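Local coordinates for protein LacI family transcription regulator (Bifidobacterium animalis subsp. lactis, PDB 4O5A) that probably regulates transcription by binding operator DNA in response to a small effector molecule, as other regulators of the LacI family do, at residues Ala176-Thr181 with Ile282-Ser287; His185-Gly190 with Thr218-Arg223; Lys192-Val197 with Ala211-Ile216; Arg242-Glu247 with Thr251-Asp256. One frame throughout, in Å; residues are numbered along the deposited sequence.

In the fold
All four contacts lie in the second lobe of the periplasmic-binding-protein-like region, around the mixed sheet containing adjacent strands 193-197, 252-255 and 280-284. Contacts 1, 2 and 3 involve helices 175-188 and 206-219, which lie on one face of it; contact 4 places helix 233-245 on the opposite face. Centres of contacts 2 and 3 are about 9 Å apart, those of 1 and 4 about 17 Å. Along the chain, contact 1 encloses the other three; contact 3 falls within the span of contact 2, and contact 4 follows. Together they describe one Rossmann-like alpha/beta/alpha lobe; the other has its own parallel sheet, and in relatives the effector binds in the cleft between the two.

Contact 1: residues Ala176-Thr181 with Ile282-Ser287; sequences AAASGT and ISWGDS
This is a buried helix-to-strand contact in which the indole of Trp-284, at the end of strand 280-284, reaches the flank of helix 175-188 through Ala-178 and Ser-179. The benzo half of the ring does the touching. Ala-178 CB packs 4.2 Å from Trp-284 CZ2, and Ser-179 OG comes within 3.4 Å of Trp-284 CH2; both approach obliquely. The hydroxyl is not spare, since OG also bonds to the backbone O of Asp-175 one turn earlier in the helix. With CG anti to the backbone N (chi1 -157°), the indole is carried out from the strand toward the helix, across a CA-to-CA gap of 8.9 Å between Ala-178 and Trp-284. In the periplasmic-binding-protein-like fold the C-terminal ends of such parallel strands face the cleft between the two lobes, where relatives take up their effector. Helix 206-219 closes another part of the tryptophan's surroundings: Phe-213 packs against the indole, while Arg-209 forms a cation-pi interaction with it. Where the strand ends, Ser-283 OG donates to Gly-285 O, 2.7 Å away, in the carbonyl plane and with a C=O...OG angle of 151°.

Contact 2: residues His185-Gly190 with Thr218-Arg223; sequences HLALFG and TELGMR
Ala-187 O accepts the amide of Gly-190 at an N-to-O distance of 2.8 Å, the shortest polar bond within these segments, while the methyl of the same alanine faces the 218-223 segment. Carbon CB of Ala-187 meets two side chains there: SE of Met-222, modelled as selenomethionine, at 4.1 Å, and CD1 of Leu-220 at 4.3 Å. Met-222 is bent at its third torsion (chi3 66°), which turns its terminal methyl CE toward the residue before Ala-187, 4.4 Å from Leu-186 CB. The contact thus brings together the C-terminal ends of two helices, 175-188 and 206-219, and both finish in a Schellman motif. Gly-190 (phi 79°) is the C-prime residue of the first, its bond to Ala-187 O accompanied by one from His-191 N to Leu-186 O. Gly-221 (phi 67°) ends the second, with its N 3.1 Å from Thr-218 O. Burial grades from outside to inside: Leu-220 is exposed, Ala-187 partly so, whereas Met-222 and Leu-186 are buried against the sheet. There Met-222 packs on Ile-194, and Leu-186 also lies on Ala-252 and Ile-254 of strand 252-255.

Contact 3: residues Lys192-Val197 with Ala211-Ile216; sequences KNIARV and AAFSEI
Ile-194 sends its CD1 to the edge of the Phe-213 ring, near the ring plane, and stands 4.5 Å from CE2. At the next residue, Ala-195, the CB points away from helix 206-219 and packs instead on Leu-243 of the helix across the sheet. Arg-196 returns to the near side and provides the main contact: its CD lies 3.5 Å from the Phe-213 centroid and directly on the ring normal, a CH-pi contact over the face in which this carbon is 3.8 Å from every ring atom. CG of Arg-196 follows, 3.9 Å from Phe-213 CE2. These segments belong to the beta-alpha-beta unit made of strand 193-197, helix 206-219 and strand 223-224, and Phe-213 is the helix residue inserted between helix and sheet. A bend in the arginine chain at chi3 (92°) lifts the guanidinium away from the face while keeping it above the ring, with Arg-196 CZ 25° off the normal and 5.2 Å from the Phe-213 centroid; any cation-pi attraction is weak at most, and the two planes are 33° apart. The charge goes to Asp-256, whose OD2 makes a salt bridge with Arg-196 NH2; NH1 has a weak bond to Tyr-224 OH. Val-197 then turns its side chain to the opposite face, onto Ala-239 and Leu-243.

Contact 4: residues Arg242-Glu247 with Thr251-Asp256; sequences RLLSVE and TAIIYD
Ile-253 and Leu-243 bury the most surface here, and they show how helix 233-245 packs on one face of the central sheet in this Rossmann-like alpha/beta lobe. The helix leads through a short connection into strand 252-255, so the contact is a local alpha-to-beta step, with the CA atoms of Leu-243 and Ile-253 8.6 Å apart. Ile-253 points toward the helix and meets it with two of its branches. Ile-253 CD1 is 4.0 Å from Leu-243 CD1 and 4.2 Å from Leu-243 CB, while Ile-253 CG2 lies 4.2 Å from Leu-243 CD1; the leucine methyl therefore rests against both arms of the isoleucine. That placement follows from chi1 of -60°, which sets CG1 anti to the carbonyl carbon and CG2 anti to the backbone N. Leu-244 adds a smaller share: its CB does not point at the strand, but its CD2 comes round to 4.3 Å from Ile-253 CD1, giving that methyl a neighbour on each of two successive residues. The patch is wholly apolar, and Ala-195 and Val-197 of the adjacent strand extend it beneath Leu-243. Tyr-255 is tied to the same helix by a bond from its OH to Thr-240 OG1, and over one face of its ring, offset toward the rim, Ile-253 CG2 sits 3.4 Å above the plane.

Contact 1: residues Ala176-Thr181 with Ile282-Ser287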
# COMPACT_ATOMS: atom_id res chain seq x y z
N ALA A 176 -9.35 -4.44 -21.86
CA ALA A 176 -9.54 -5.44 -22.91
C ALA A 176 -8.21 -5.86 -23.53
O ALA A 176 -7.98 -7.05 -23.78
CB ALA A 176 -10.49 -4.93 -23.98
N ALA A 177 -7.34 -4.89 -23.79
CA ALA A 177 -5.99 -5.17 -24.28
C ALA A 177 -5.21 -6.05 -23.31
O ALA A 177 -4.64 -7.07 -23.69
CB ALA A 177 -5.21 -3.87 -24.55
N ALA A 178 -5.17 -5.63 -22.05
CA ALA A 178 -4.49 -6.41 -21.02
C ALA A 178 -5.03 -7.84 -20.93
O ALA A 178 -4.27 -8.80 -20.74
CB ALA A 178 -4.63 -5.71 -19.68
N SER A 179 -6.35 -7.99 -21.06
CA SER A 179 -6.98 -9.31 -21.02
C SER A 179 -6.41 -10.19 -22.12
O SER A 179 -6.05 -11.35 -21.87
CB SER A 179 -8.50 -9.21 -21.20
OG SER A 179 -9.10 -8.45 -20.15
N GLY A 180 -6.30 -9.64 -23.32
CA GLY A 180 -5.73 -10.35 -24.45
C GLY A 180 -4.29 -10.77 -24.21
O GLY A 180 -3.90 -11.89 -24.53
N THR A 181 -3.50 -9.87 -23.64
CA THR A 181 -2.09 -10.17 -23.41
C THR A 181 -1.95 -11.36 -22.45
O THR A 181 -1.13 -12.25 -22.68
CB THR A 181 -1.34 -8.95 -22.85
OG1 THR A 181 -1.38 -7.89 -23.82
CG2 THR A 181 0.10 -9.30 -22.55
N ILE A 282 -1.57 -16.03 -12.55
CA ILE A 282 -1.24 -14.67 -12.95
C ILE A 282 -1.95 -13.68 -12.02
O ILE A 282 -3.12 -13.88 -11.66
CB ILE A 282 -1.66 -14.40 -14.40
CG1 ILE A 282 -0.87 -15.29 -15.35
CG2 ILE A 282 -1.45 -12.92 -14.79
CD1 ILE A 282 -1.33 -15.20 -16.79
N SER A 283 -1.24 -12.63 -11.62
CA SER A 283 -1.81 -11.53 -10.86
C SER A 283 -2.08 -10.37 -11.79
O SER A 283 -1.19 -9.96 -12.52
CB SER A 283 -0.82 -11.04 -9.81
OG SER A 283 -1.33 -9.89 -9.14
N TRP A 284 -3.30 -9.82 -11.74
CA TRP A 284 -3.63 -8.60 -12.48
C TRP A 284 -3.26 -7.47 -11.53
O TRP A 284 -3.99 -7.18 -10.58
CB TRP A 284 -5.13 -8.54 -12.77
CG TRP A 284 -5.51 -7.68 -13.94
CD1 TRP A 284 -4.88 -6.56 -14.36
CD2 TRP A 284 -6.60 -7.89 -14.85
NE1 TRP A 284 -5.52 -6.04 -15.48
CE2 TRP A 284 -6.56 -6.85 -15.79
CE3 TRP A 284 -7.60 -8.87 -14.94
CZ2 TRP A 284 -7.51 -6.76 -16.83
CZ3 TRP A 284 -8.53 -8.77 -15.98
CH2 TRP A 284 -8.47 -7.72 -16.90
N GLY A 285 -2.12 -6.84 -11.78
CA GLY A 285 -1.58 -5.86 -10.85
C GLY A 285 -0.29 -6.42 -10.28
O GLY A 285 -0.21 -7.61 -9.98
N ASP A 286 0.73 -5.58 -10.15
CA ASP A 286 2.02 -6.09 -9.68
C ASP A 286 2.48 -5.35 -8.43
O ASP A 286 2.08 -4.22 -8.17
CB ASP A 286 3.07 -5.98 -10.79
CG ASP A 286 4.30 -6.83 -10.52
OD1 ASP A 286 4.19 -7.84 -9.78
OD2 ASP A 286 5.38 -6.51 -11.05
N SER A 287 3.31 -6.02 -7.63
CA SER A 287 3.88 -5.39 -6.46
C SER A 287 5.03 -6.27 -6.01
O SER A 287 5.22 -7.35 -6.57
CB SER A 287 2.86 -5.26 -5.32
OG SER A 287 2.59 -6.52 -4.75

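Contact 2: residues His185-Gly190 with Thr218-Arg223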
# COMPACT_ATOMS: atom_id res chain seq x y z
N HIS A 185 -0.77 -15.35 -23.46
CA HIS A 185 0.36 -15.93 -22.73
C HIS A 185 -0.03 -17.35 -22.28
O HIS A 185 0.75 -18.29 -22.42
CB HIS A 185 0.71 -15.04 -21.53
CG HIS A 185 1.80 -15.56 -20.65
ND1 HIS A 185 3.12 -15.63 -21.05
CD2 HIS A 185 1.78 -15.99 -19.36
CE1 HIS A 185 3.86 -16.10 -20.05
NE2 HIS A 185 3.07 -16.32 -19.01
N LEU A 186 -1.24 -17.50 -21.77
CA LEU A 186 -1.72 -18.81 -21.35
C LEU A 186 -1.93 -19.73 -22.54
O LEU A 186 -1.61 -20.92 -22.48
CB LEU A 186 -2.99 -18.70 -20.49
CG LEU A 186 -2.81 -17.91 -19.18
CD1 LEU A 186 -4.14 -17.80 -18.47
CD2 LEU A 186 -1.79 -18.60 -18.27
N ALA A 187 -2.43 -19.19 -23.65
CA ALA A 187 -2.66 -19.99 -24.85
C ALA A 187 -1.34 -20.52 -25.41
O ALA A 187 -1.26 -21.69 -25.83
CB ALA A 187 -3.38 -19.17 -25.92
N LEU A 188 -0.31 -19.67 -25.40
CA LEU A 188 1.00 -20.06 -25.91
C LEU A 188 1.54 -21.25 -25.12
O LEU A 188 2.23 -22.12 -25.66
CB LEU A 188 1.96 -18.88 -25.79
CG LEU A 188 3.43 -19.21 -26.08
CD1 LEU A 188 3.58 -19.76 -27.47
CD2 LEU A 188 4.31 -17.98 -25.89
N PHE A 189 1.22 -21.26 -23.83
CA PHE A 189 1.63 -22.32 -22.92
C PHE A 189 0.68 -23.51 -22.94
O PHE A 189 0.79 -24.41 -22.11
CB PHE A 189 1.73 -21.78 -21.50
CG PHE A 189 3.04 -21.11 -21.18
CD1 PHE A 189 4.19 -21.43 -21.89
CD2 PHE A 189 3.13 -20.18 -20.16
CE1 PHE A 189 5.40 -20.82 -21.59
CE2 PHE A 189 4.33 -19.56 -19.86
CZ PHE A 189 5.47 -19.88 -20.58
N GLY A 190 -0.27 -23.51 -23.88
CA GLY A 190 -1.14 -24.66 -24.10
C GLY A 190 -2.31 -24.83 -23.15
O GLY A 190 -2.90 -25.91 -23.10
N THR A 218 -13.49 -17.76 -25.90
CA THR A 218 -14.38 -18.46 -26.83
C THR A 218 -13.72 -18.56 -28.20
O THR A 218 -13.76 -19.61 -28.85
CB THR A 218 -15.74 -17.72 -27.02
OG1 THR A 218 -16.49 -17.79 -25.80
CG2 THR A 218 -16.55 -18.35 -28.16
N GLU A 219 -13.11 -17.47 -28.64
CA GLU A 219 -12.54 -17.44 -29.98
C GLU A 219 -11.26 -18.27 -30.07
O GLU A 219 -10.86 -18.65 -31.16
CB GLU A 219 -12.32 -16.01 -30.46
CG GLU A 219 -13.62 -15.34 -30.90
CD GLU A 219 -13.43 -13.94 -31.47
OE1 GLU A 219 -12.28 -13.54 -31.77
OE2 GLU A 219 -14.46 -13.24 -31.65
N LEU A 220 -10.65 -18.58 -28.94
CA LEU A 220 -9.47 -19.46 -28.95
C LEU A 220 -9.83 -20.88 -28.52
O LEU A 220 -8.96 -21.73 -28.37
CB LEU A 220 -8.38 -18.90 -28.05
CG LEU A 220 -7.65 -17.67 -28.60
CD1 LEU A 220 -6.75 -17.08 -27.53
CD2 LEU A 220 -6.87 -18.03 -29.88
N GLY A 221 -11.12 -21.12 -28.32
CA GLY A 221 -11.59 -22.44 -27.94
C GLY A 221 -11.14 -22.84 -26.54
O GLY A 221 -10.90 -24.02 -26.28
N MSE A 222 -11.03 -21.87 -25.65
CA MSE A 222 -10.62 -22.14 -24.27
C MSE A 222 -11.82 -22.09 -23.33
O MSE A 222 -12.65 -21.19 -23.42
CB MSE A 222 -9.57 -21.12 -23.81
CG MSE A 222 -8.29 -21.14 -24.65
SE MSE A 222 -7.20 -19.55 -24.43
CE MSE A 222 -6.70 -19.79 -22.58
N ARG A 223 -11.91 -23.07 -22.44
CA ARG A 223 -12.98 -23.08 -21.45
C ARG A 223 -12.67 -22.01 -20.41
O ARG A 223 -11.52 -21.86 -19.99
CB ARG A 223 -13.10 -24.46 -20.80
CG ARG A 223 -14.29 -24.60 -19.87
CD ARG A 223 -14.52 -26.06 -19.49
NE ARG A 223 -15.71 -26.24 -18.67
CZ ARG A 223 -15.73 -26.07 -17.35
NH1 ARG A 223 -16.86 -26.27 -16.68
NH2 ARG A 223 -14.63 -25.72 -16.70

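Contact 3: residues Lys192-Val197 with Ala211-Ile216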
# COMPACT_ATOMS: atom_id res chain seq x y z
N LYS A 192 -6.03 -24.73 -21.94
CA LYS A 192 -7.32 -24.83 -22.64
C LYS A 192 -8.52 -24.68 -21.69
O LYS A 192 -9.67 -24.74 -22.12
CB LYS A 192 -7.41 -26.14 -23.41
CG LYS A 192 -6.70 -26.12 -24.77
N ASN A 193 -8.23 -24.52 -20.41
CA ASN A 193 -9.27 -24.44 -19.39
C ASN A 193 -8.75 -23.53 -18.30
O ASN A 193 -7.87 -23.92 -17.53
CB ASN A 193 -9.58 -25.84 -18.83
CG ASN A 193 -10.71 -25.85 -17.80
OD1 ASN A 193 -11.46 -24.88 -17.64
ND2 ASN A 193 -10.85 -26.98 -17.10
N ILE A 194 -9.25 -22.30 -18.25
CA ILE A 194 -8.73 -21.30 -17.32
C ILE A 194 -9.86 -20.64 -16.55
O ILE A 194 -11.03 -20.75 -16.90
CB ILE A 194 -7.88 -20.21 -18.04
CG1 ILE A 194 -8.77 -19.30 -18.90
CG2 ILE A 194 -6.78 -20.85 -18.88
CD1 ILE A 194 -8.05 -18.08 -19.42
N ALA A 195 -9.49 -19.95 -15.47
CA ALA A 195 -10.49 -19.30 -14.65
C ALA A 195 -10.00 -17.97 -14.16
O ALA A 195 -8.80 -17.70 -14.14
CB ALA A 195 -10.89 -20.19 -13.48
N ARG A 196 -10.95 -17.11 -13.78
CA ARG A 196 -10.64 -15.82 -13.21
C ARG A 196 -11.26 -15.72 -11.84
O ARG A 196 -12.42 -16.09 -11.63
CB ARG A 196 -11.23 -14.71 -14.09
CG ARG A 196 -10.23 -13.80 -14.75
CD ARG A 196 -10.93 -12.66 -15.47
NE ARG A 196 -11.09 -11.46 -14.64
CZ ARG A 196 -12.16 -10.68 -14.65
NH1 ARG A 196 -13.20 -10.99 -15.43
NH2 ARG A 196 -12.22 -9.60 -13.88
N VAL A 197 -10.48 -15.24 -10.89
CA VAL A 197 -11.02 -14.85 -9.59
C VAL A 197 -11.07 -13.33 -9.59
O VAL A 197 -10.05 -12.67 -9.46
CB VAL A 197 -10.13 -15.40 -8.47
CG1 VAL A 197 -10.60 -14.89 -7.10
CG2 VAL A 197 -10.17 -16.92 -8.49
N ALA A 211 -16.44 -9.18 -20.67
CA ALA A 211 -16.70 -9.25 -22.11
C ALA A 211 -15.44 -9.62 -22.88
O ALA A 211 -15.49 -10.44 -23.81
CB ALA A 211 -17.29 -7.93 -22.63
N ALA A 212 -14.32 -9.02 -22.51
CA ALA A 212 -13.04 -9.33 -23.14
C ALA A 212 -12.63 -10.78 -22.91
O ALA A 212 -12.24 -11.47 -23.86
CB ALA A 212 -11.95 -8.37 -22.67
N PHE A 213 -12.69 -11.24 -21.67
CA PHE A 213 -12.35 -12.63 -21.37
C PHE A 213 -13.25 -13.63 -22.09
O PHE A 213 -12.78 -14.61 -22.64
CB PHE A 213 -12.32 -12.88 -19.86
CG PHE A 213 -10.95 -12.76 -19.26
CD1 PHE A 213 -10.39 -11.52 -19.04
CD2 PHE A 213 -10.20 -13.89 -18.98
CE1 PHE A 213 -9.11 -11.40 -18.52
CE2 PHE A 213 -8.91 -13.78 -18.47
CZ PHE A 213 -8.37 -12.53 -18.24
N SER A 214 -14.55 -13.37 -22.09
CA SER A 214 -15.48 -14.26 -22.77
C SER A 214 -15.20 -14.31 -24.27
O SER A 214 -15.18 -15.40 -24.85
CB SER A 214 -16.92 -13.85 -22.51
OG SER A 214 -17.22 -13.97 -21.13
N GLU A 215 -14.99 -13.17 -24.90
CA GLU A 215 -14.80 -13.17 -26.35
C GLU A 215 -13.50 -13.86 -26.76
O GLU A 215 -13.49 -14.69 -27.67
CB GLU A 215 -14.80 -11.75 -26.91
CG GLU A 215 -14.45 -11.71 -28.40
CD GLU A 215 -14.25 -10.31 -28.93
OE1 GLU A 215 -13.11 -9.81 -28.87
OE2 GLU A 215 -15.24 -9.71 -29.41
N ILE A 216 -12.41 -13.51 -26.09
CA ILE A 216 -11.10 -14.03 -26.47
C ILE A 216 -11.01 -15.53 -26.19
O ILE A 216 -10.57 -16.29 -27.06
CB ILE A 216 -9.98 -13.29 -25.74
CG1 ILE A 216 -9.97 -11.83 -26.18
CG2 ILE A 216 -8.63 -13.94 -26.03
CD1 ILE A 216 -9.08 -10.96 -25.31

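Contact 4: residues Arg242-Glu247 with Thr251-Asp256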
# COMPACT_ATOMS: atom_id res chain seq x y z
N ARG A 242 -12.47 -23.73 -4.33
CA ARG A 242 -13.61 -24.10 -5.16
C ARG A 242 -13.19 -24.47 -6.58
O ARG A 242 -13.60 -25.51 -7.10
CB ARG A 242 -14.64 -22.97 -5.18
CG ARG A 242 -15.82 -23.22 -6.10
CD ARG A 242 -16.90 -22.17 -5.84
NE ARG A 242 -17.93 -22.13 -6.87
CZ ARG A 242 -19.05 -21.42 -6.75
NH1 ARG A 242 -19.27 -20.72 -5.65
NH2 ARG A 242 -19.95 -21.42 -7.72
N LEU A 243 -12.36 -23.63 -7.21
CA LEU A 243 -11.89 -23.91 -8.57
C LEU A 243 -11.07 -25.20 -8.67
O LEU A 243 -11.21 -25.96 -9.63
CB LEU A 243 -11.09 -22.73 -9.12
CG LEU A 243 -11.94 -21.48 -9.35
CD1 LEU A 243 -11.04 -20.29 -9.58
CD2 LEU A 243 -12.88 -21.69 -10.54
N LEU A 244 -10.23 -25.44 -7.67
CA LEU A 244 -9.38 -26.64 -7.69
C LEU A 244 -10.09 -27.94 -7.33
O LEU A 244 -9.52 -29.02 -7.48
CB LEU A 244 -8.15 -26.44 -6.80
CG LEU A 244 -7.21 -25.31 -7.22
CD1 LEU A 244 -6.02 -25.28 -6.28
CD2 LEU A 244 -6.75 -25.53 -8.65
N SER A 245 -11.33 -27.83 -6.85
CA SER A 245 -12.08 -29.00 -6.43
C SER A 245 -13.14 -29.46 -7.43
O SER A 245 -13.72 -30.53 -7.27
CB SER A 245 -12.71 -28.77 -5.05
OG SER A 245 -11.72 -28.36 -4.13
N VAL A 246 -13.41 -28.65 -8.46
CA VAL A 246 -14.47 -28.95 -9.42
C VAL A 246 -13.93 -29.37 -10.80
O VAL A 246 -13.31 -28.57 -11.49
CB VAL A 246 -15.45 -27.75 -9.60
CG1 VAL A 246 -16.46 -28.03 -10.71
CG2 VAL A 246 -16.16 -27.44 -8.28
N GLU A 247 -14.18 -30.63 -11.17
CA GLU A 247 -13.71 -31.20 -12.44
C GLU A 247 -14.54 -30.72 -13.63
O GLU A 247 -15.77 -30.62 -13.54
CB GLU A 247 -13.73 -32.74 -12.38
N THR A 251 -6.34 -25.22 -15.44
CA THR A 251 -4.89 -25.33 -15.36
C THR A 251 -4.22 -23.96 -15.15
O THR A 251 -3.01 -23.88 -14.96
CB THR A 251 -4.29 -26.03 -16.61
OG1 THR A 251 -4.72 -25.36 -17.81
CG2 THR A 251 -4.71 -27.49 -16.68
N ALA A 252 -5.00 -22.89 -15.22
CA ALA A 252 -4.48 -21.57 -14.93
C ALA A 252 -5.58 -20.72 -14.31
O ALA A 252 -6.75 -20.86 -14.69
CB ALA A 252 -3.93 -20.90 -16.21
N ILE A 253 -5.21 -19.89 -13.35
CA ILE A 253 -6.13 -18.96 -12.71
C ILE A 253 -5.54 -17.57 -12.73
O ILE A 253 -4.37 -17.37 -12.38
CB ILE A 253 -6.46 -19.39 -11.25
CG1 ILE A 253 -7.10 -20.77 -11.26
CG2 ILE A 253 -7.44 -18.39 -10.60
CD1 ILE A 253 -7.21 -21.40 -9.87
N ILE A 254 -6.34 -16.61 -13.19
CA ILE A 254 -5.95 -15.20 -13.16
C ILE A 254 -6.70 -14.50 -12.02
O ILE A 254 -7.92 -14.58 -11.93
CB ILE A 254 -6.29 -14.53 -14.50
CG1 ILE A 254 -5.49 -15.21 -15.63
CG2 ILE A 254 -5.97 -13.05 -14.44
CD1 ILE A 254 -5.77 -14.63 -17.00
N TYR A 255 -5.96 -13.82 -11.15
CA TYR A 255 -6.56 -13.12 -10.02
C TYR A 255 -6.57 -11.61 -10.22
O TYR A 255 -5.58 -11.05 -10.68
CB TYR A 255 -5.76 -13.40 -8.75
CG TYR A 255 -5.80 -14.85 -8.35
CD1 TYR A 255 -6.69 -15.30 -7.39
CD2 TYR A 255 -4.94 -15.77 -8.94
CE1 TYR A 255 -6.73 -16.65 -7.01
CE2 TYR A 255 -4.96 -17.12 -8.57
CZ TYR A 255 -5.85 -17.55 -7.62
OH TYR A 255 -5.87 -18.88 -7.28
N ASP A 256 -7.66 -10.96 -9.81
CA ASP A 256 -7.79 -9.52 -9.98
C ASP A 256 -6.89 -8.68 -9.05
O ASP A 256 -6.78 -7.47 -9.23
CB ASP A 256 -9.25 -9.07 -9.85
CG ASP A 256 -10.00 -9.11 -11.18
OD1 ASP A 256 -9.56 -9.82 -12.10
OD2 ASP A 256 -11.04 -8.42 -11.30